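Local coordinates for alpha-actinin-like protein 1 (PDB 5BVR) that binds actin filaments and takes part in forming and organising the actin ring during cytokinesis and septation in fission yeast, at residues Ala190-Ile204 against Thr222-Leu234. Residues are numbered along the deposited sequence; the frame is centred on the assembly and turned at random.
Sequences AFDIAQKSIGIPRLI and TYVAEYFHAFSTL
Tyr223 reaches from helix 222-234 into the angle between helix 190-198 and the chain that follows it, its CG anti to the backbone N. Its ring edge meets the face of Phe191 in a T-shaped pair, with centroids 5.0 Å apart and planes at 71°. Ile204 lies over a face of the Tyr223 ring, a CH-pi contact with CG1 4.1 Å from the centroid, while the carbonyl O of Pro201 sits at the ring edge, 3.2 Å from Tyr223 CE1. The buried phenol oxygen is held twice: Tyr227 OH donates to Tyr223 OH at 2.9 Å, and Tyr223 OH donates to a water that in turn bonds Phe191 O and Ile200 O. This chain of bonds should fix the direction of both hydroxyls. Both segments belong to the second calponin-homology domain of the actin-binding domain, an all-helical fold; here the two helices run at 40° with axes 12.1 Å apart, a spacing wider than in close helix packing, bridged largely by these rings and the Ile200 side chain. Ile200 CD1 stands 3.9 Å from the Tyr227 centroid, only 10° off the ring normal, and its CG1 rests on Ala230. Toward the surface the contacts are fewer rather than longer. Partly exposed Pro201 and buried Leu203 flank the bent side chain of Glu226, with Pro201 CD 3.6 Å from Glu226 OE1 but no hydrogen bond across, and both also touch Thr22 of helix 11-25. At the C-terminal end, CD1 of exposed Leu234 meets Ile198 CG2 at 3.5 Å.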
loop_
_atom_site.group_PDB
_atom_site.type_symbol
_atom_site.label_atom_id
_atom_site.label_comp_id
_atom_site.label_asym_id
_atom_site.label_seq_id
_atom_site.Cartn_x
_atom_site.Cartn_y
_atom_site.Cartn_z
ATOM N N ALA A 190 -15.381 9.213 -0.500
ATOM C CA ALA A 190 -14.585 8.424 -1.429
ATOM C C ALA A 190 -14.071 7.155 -0.761
ATOM O O ALA A 190 -14.199 6.067 -1.325
ATOM C CB ALA A 190 -13.428 9.239 -1.974
ATOM N N PHE A 191 -13.475 7.266 0.419
ATOM C CA PHE A 191 -12.916 6.094 1.073
ATOM C C PHE A 191 -14.012 5.068 1.354
ATOM O O PHE A 191 -13.772 3.865 1.207
ATOM C CB PHE A 191 -12.213 6.468 2.376
ATOM C CG PHE A 191 -10.934 7.246 2.197
ATOM C CD1 PHE A 191 -10.491 7.682 0.946
ATOM C CD2 PHE A 191 -10.150 7.526 3.306
ATOM C CE1 PHE A 191 -9.278 8.396 0.838
ATOM C CE2 PHE A 191 -8.973 8.229 3.188
ATOM C CZ PHE A 191 -8.539 8.651 1.954
ATOM N N ASP A 192 -15.192 5.540 1.753
ATOM C CA ASP A 192 -16.314 4.651 2.082
ATOM C C ASP A 192 -16.843 3.945 0.834
ATOM O O ASP A 192 -17.063 2.731 0.832
ATOM C CB ASP A 192 -17.458 5.451 2.707
ATOM C CG ASP A 192 -17.181 5.891 4.124
ATOM O OD1 ASP A 192 -16.213 5.403 4.737
ATOM O OD2 ASP A 192 -17.962 6.738 4.634
ATOM N N ILE A 193 -17.051 4.699 -0.229
ATOM C CA ILE A 193 -17.559 4.120 -1.462
ATOM C C ILE A 193 -16.551 3.139 -2.062
ATOM O O ILE A 193 -16.926 2.037 -2.473
ATOM C CB ILE A 193 -17.924 5.204 -2.466
ATOM C CG1 ILE A 193 -19.134 5.989 -1.959
ATOM C CG2 ILE A 193 -18.233 4.601 -3.820
ATOM C CD1 ILE A 193 -19.430 7.232 -2.770
ATOM N N ALA A 194 -15.281 3.525 -2.115
ATOM C CA ALA A 194 -14.214 2.632 -2.583
ATOM C C ALA A 194 -14.246 1.299 -1.848
ATOM O O ALA A 194 -14.161 0.226 -2.454
ATOM C CB ALA A 194 -12.864 3.300 -2.398
ATOM N N GLN A 195 -14.384 1.356 -0.530
ATOM C CA GLN A 195 -14.384 0.124 0.258
ATOM C C GLN A 195 -15.674 -0.663 0.067
ATOM O O GLN A 195 -15.640 -1.858 -0.230
ATOM C CB GLN A 195 -14.165 0.444 1.732
ATOM C CG GLN A 195 -13.943 -0.766 2.603
ATOM C CD GLN A 195 -15.234 -1.337 3.124
ATOM O OE1 GLN A 195 -16.039 -0.625 3.731
ATOM N NE2 GLN A 195 -15.448 -2.629 2.887
ATOM N N LYS A 196 -16.813 0.001 0.208
ATOM C CA LYS A 196 -18.099 -0.717 0.241
ATOM C C LYS A 196 -18.539 -1.234 -1.126
ATOM O O LYS A 196 -19.165 -2.295 -1.215
ATOM C CB LYS A 196 -19.173 0.183 0.844
ATOM C CG LYS A 196 -20.543 -0.455 0.939
ATOM C CD LYS A 196 -21.547 0.491 1.587
ATOM C CE LYS A 196 -22.926 -0.142 1.687
ATOM N NZ LYS A 196 -23.441 -0.552 0.351
ATOM N N SER A 197 -18.227 -0.498 -2.185
ATOM C CA SER A 197 -18.772 -0.794 -3.501
ATOM C C SER A 197 -17.722 -1.309 -4.477
ATOM O O SER A 197 -18.067 -1.942 -5.481
ATOM C CB SER A 197 -19.467 0.433 -4.100
ATOM O OG SER A 197 -20.576 0.827 -3.313
ATOM N N ILE A 198 -16.448 -1.052 -4.195
ATOM C CA ILE A 198 -15.397 -1.382 -5.148
ATOM C C ILE A 198 -14.365 -2.346 -4.546
ATOM O O ILE A 198 -13.440 -2.775 -5.239
ATOM C CB ILE A 198 -14.725 -0.115 -5.722
ATOM C CG1 ILE A 198 -15.786 0.955 -5.991
ATOM C CG2 ILE A 198 -13.926 -0.455 -7.009
ATOM C CD1 ILE A 198 -15.289 2.260 -6.567
ATOM N N GLY A 199 -14.539 -2.706 -3.275
ATOM C CA GLY A 199 -13.649 -3.657 -2.610
ATOM C C GLY A 199 -12.237 -3.155 -2.342
ATOM O O GLY A 199 -11.310 -3.954 -2.127
ATOM N N ILE A 200 -12.053 -1.840 -2.373
ATOM C CA ILE A 200 -10.744 -1.249 -2.142
ATOM C C ILE A 200 -10.526 -1.091 -0.625
ATOM O O ILE A 200 -11.256 -0.344 0.022
ATOM C CB ILE A 200 -10.642 0.109 -2.847
ATOM C CG1 ILE A 200 -10.602 -0.089 -4.372
ATOM C CG2 ILE A 200 -9.406 0.876 -2.373
ATOM C CD1 ILE A 200 -10.925 1.171 -5.199
ATOM N N PRO A 201 -9.515 -1.772 -0.061
ATOM C CA PRO A 201 -9.342 -1.723 1.393
ATOM C C PRO A 201 -8.948 -0.338 1.869
ATOM O O PRO A 201 -8.213 0.372 1.188
ATOM C CB PRO A 201 -8.195 -2.708 1.641
ATOM C CG PRO A 201 -7.385 -2.672 0.411
ATOM C CD PRO A 201 -8.402 -2.491 -0.715
ATOM N N ARG A 202 -9.419 0.015 3.055
ATOM C CA ARG A 202 -9.177 1.328 3.626
ATOM C C ARG A 202 -7.795 1.379 4.266
ATOM O O ARG A 202 -7.664 1.222 5.487
ATOM C CB ARG A 202 -10.245 1.618 4.668
ATOM C CG ARG A 202 -10.121 2.961 5.345
ATOM C CD ARG A 202 -11.120 3.058 6.471
ATOM N NE ARG A 202 -12.470 3.037 5.930
ATOM C CZ ARG A 202 -13.152 4.124 5.583
ATOM N NH1 ARG A 202 -12.632 5.332 5.743
ATOM N NH2 ARG A 202 -14.368 3.997 5.086
ATOM N N LEU A 203 -6.768 1.591 3.458
ATOM C CA LEU A 203 -5.401 1.561 3.953
ATOM C C LEU A 203 -4.977 2.826 4.690
ATOM O O LEU A 203 -3.978 2.782 5.401
ATOM C CB LEU A 203 -4.406 1.297 2.812
ATOM C CG LEU A 203 -4.634 -0.016 2.056
ATOM C CD1 LEU A 203 -3.503 -0.235 1.068
ATOM C CD2 LEU A 203 -4.747 -1.252 2.978
ATOM N N ILE A 204 -5.683 3.940 4.467
ATOM C CA ILE A 204 -5.362 5.214 5.112
ATOM C C ILE A 204 -6.611 5.811 5.728
ATOM O O ILE A 204 -7.713 5.627 5.230
ATOM C CB ILE A 204 -4.701 6.215 4.143
ATOM C CG1 ILE A 204 -5.610 6.538 2.957
ATOM C CG2 ILE A 204 -3.385 5.688 3.676
ATOM C CD1 ILE A 204 -5.009 7.547 1.988
ATOM N N THR A 222 0.642 3.719 -1.892
ATOM C CA THR A 222 0.179 2.371 -1.572
ATOM C C THR A 222 -1.336 2.269 -1.748
ATOM O O THR A 222 -1.840 1.275 -2.306
ATOM C CB THR A 222 0.571 1.970 -0.138
ATOM O OG1 THR A 222 1.994 2.040 -0.011
ATOM C CG2 THR A 222 0.131 0.543 0.202
ATOM N N TYR A 223 -2.071 3.265 -1.251
ATOM C CA TYR A 223 -3.517 3.271 -1.302
ATOM C C TYR A 223 -4.024 3.516 -2.751
ATOM O O TYR A 223 -4.900 2.788 -3.243
ATOM C CB TYR A 223 -4.082 4.306 -0.313
ATOM C CG TYR A 223 -5.590 4.374 -0.309
ATOM C CD1 TYR A 223 -6.373 3.272 -0.005
ATOM C CD2 TYR A 223 -6.236 5.554 -0.580
ATOM C CE1 TYR A 223 -7.770 3.350 -0.020
ATOM C CE2 TYR A 223 -7.627 5.640 -0.593
ATOM C CZ TYR A 223 -8.384 4.553 -0.308
ATOM O OH TYR A 223 -9.755 4.630 -0.339
ATOM N N VAL A 224 -3.451 4.493 -3.442
ATOM C CA VAL A 224 -3.877 4.807 -4.798
ATOM C C VAL A 224 -3.625 3.601 -5.713
ATOM O O VAL A 224 -4.424 3.332 -6.625
ATOM C CB VAL A 224 -3.161 6.051 -5.315
ATOM C CG1 VAL A 224 -3.386 6.229 -6.821
ATOM C CG2 VAL A 224 -3.644 7.276 -4.558
ATOM N N ALA A 225 -2.549 2.844 -5.488
ATOM C CA ALA A 225 -2.300 1.634 -6.286
ATOM C C ALA A 225 -3.479 0.658 -6.202
ATOM O O ALA A 225 -3.749 -0.097 -7.169
ATOM C CB ALA A 225 -1.018 0.928 -5.830
ATOM N N GLU A 226 -4.195 0.639 -5.077
ATOM C CA GLU A 226 -5.375 -0.237 -4.946
ATOM C C GLU A 226 -6.452 0.163 -5.949
ATOM O O GLU A 226 -7.159 -0.700 -6.479
ATOM C CB GLU A 226 -5.986 -0.229 -3.539
ATOM C CG GLU A 226 -5.058 -0.745 -2.435
ATOM C CD GLU A 226 -4.919 -2.249 -2.382
ATOM O OE1 GLU A 226 -5.697 -2.950 -3.055
ATOM O OE2 GLU A 226 -4.028 -2.726 -1.646
ATOM N N TYR A 227 -6.599 1.460 -6.193
ATOM C CA TYR A 227 -7.539 1.942 -7.193
ATOM C C TYR A 227 -7.156 1.456 -8.587
ATOM O O TYR A 227 -7.991 0.951 -9.334
ATOM C CB TYR A 227 -7.622 3.472 -7.202
ATOM C CG TYR A 227 -8.382 4.072 -6.031
ATOM C CD1 TYR A 227 -7.918 3.933 -4.732
ATOM C CD2 TYR A 227 -9.530 4.811 -6.228
ATOM C CE1 TYR A 227 -8.619 4.482 -3.664
ATOM C CE2 TYR A 227 -10.227 5.353 -5.180
ATOM C CZ TYR A 227 -9.762 5.204 -3.903
ATOM O OH TYR A 227 -10.485 5.761 -2.883
ATOM N N PHE A 228 -5.904 1.609 -8.961
ATOM C CA PHE A 228 -5.445 1.140 -10.258
ATOM C C PHE A 228 -5.763 -0.344 -10.451
ATOM O O PHE A 228 -6.319 -0.763 -11.485
ATOM C CB PHE A 228 -3.939 1.323 -10.418
ATOM C CG PHE A 228 -3.419 0.744 -11.698
ATOM C CD1 PHE A 228 -3.475 1.486 -12.873
ATOM C CD2 PHE A 228 -2.968 -0.572 -11.763
ATOM C CE1 PHE A 228 -3.044 0.942 -14.079
ATOM C CE2 PHE A 228 -2.528 -1.108 -12.968
ATOM C CZ PHE A 228 -2.575 -0.337 -14.128
ATOM N N HIS A 229 -5.388 -1.170 -9.485
ATOM C CA HIS A 229 -5.572 -2.609 -9.680
ATOM C C HIS A 229 -7.050 -2.987 -9.658
ATOM O O HIS A 229 -7.513 -3.797 -10.494
ATOM C CB HIS A 229 -4.807 -3.426 -8.648
ATOM C CG HIS A 229 -3.321 -3.382 -8.824
ATOM N ND1 HIS A 229 -2.681 -3.964 -9.901
ATOM C CD2 HIS A 229 -2.356 -2.780 -8.090
ATOM C CE1 HIS A 229 -1.378 -3.755 -9.795
ATOM N NE2 HIS A 229 -1.158 -3.042 -8.705
ATOM N N ALA A 230 -7.824 -2.414 -8.745
ATOM C CA ALA A 230 -9.235 -2.776 -8.678
ATOM C C ALA A 230 -9.986 -2.294 -9.906
ATOM O O ALA A 230 -10.744 -3.057 -10.511
ATOM C CB ALA A 230 -9.875 -2.228 -7.403
ATOM N N PHE A 231 -9.784 -1.027 -10.272
ATOM C CA PHE A 231 -10.502 -0.478 -11.412
ATOM C C PHE A 231 -10.144 -1.274 -12.665
ATOM O O PHE A 231 -11.017 -1.620 -13.467
ATOM C CB PHE A 231 -10.169 1.003 -11.643
ATOM C CG PHE A 231 -10.757 1.952 -10.639
ATOM C CD1 PHE A 231 -11.447 1.532 -9.521
ATOM C CD2 PHE A 231 -10.634 3.309 -10.872
ATOM C CE1 PHE A 231 -11.988 2.462 -8.630
ATOM C CE2 PHE A 231 -11.181 4.236 -9.994
ATOM C CZ PHE A 231 -11.856 3.801 -8.873
ATOM N N SER A 232 -8.848 -1.511 -12.857
ATOM C CA SER A 232 -8.395 -2.204 -14.058
ATOM C C SER A 232 -8.997 -3.608 -14.150
ATOM O O SER A 232 -9.420 -4.054 -15.210
ATOM C CB SER A 232 -6.879 -2.275 -14.119
ATOM O OG SER A 232 -6.296 -0.973 -14.189
ATOM N N THR A 233 -9.021 -4.316 -13.033
ATOM C CA THR A 233 -9.560 -5.668 -12.997
ATOM C C THR A 233 -11.046 -5.656 -13.263
ATOM O O THR A 233 -11.551 -6.454 -14.066
ATOM C CB THR A 233 -9.249 -6.309 -11.646
ATOM O OG1 THR A 233 -7.829 -6.435 -11.535
ATOM C CG2 THR A 233 -9.894 -7.688 -11.514
ATOM N N LEU A 234 -11.745 -4.728 -12.627
ATOM C CA LEU A 234 -13.180 -4.653 -12.784
ATOM C C LEU A 234 -13.583 -4.228 -14.190
ATOM O O LEU A 234 -14.675 -4.575 -14.644
ATOM C CB LEU A 234 -13.790 -3.738 -11.726
ATOM C CG LEU A 234 -13.760 -4.300 -10.299
ATOM C CD1 LEU A 234 -13.992 -3.191 -9.240
ATOM C CD2 LEU A 234 -14.771 -5.425 -10.149
HETATM O O HOH W 1 -11.223 2.602 0.584
#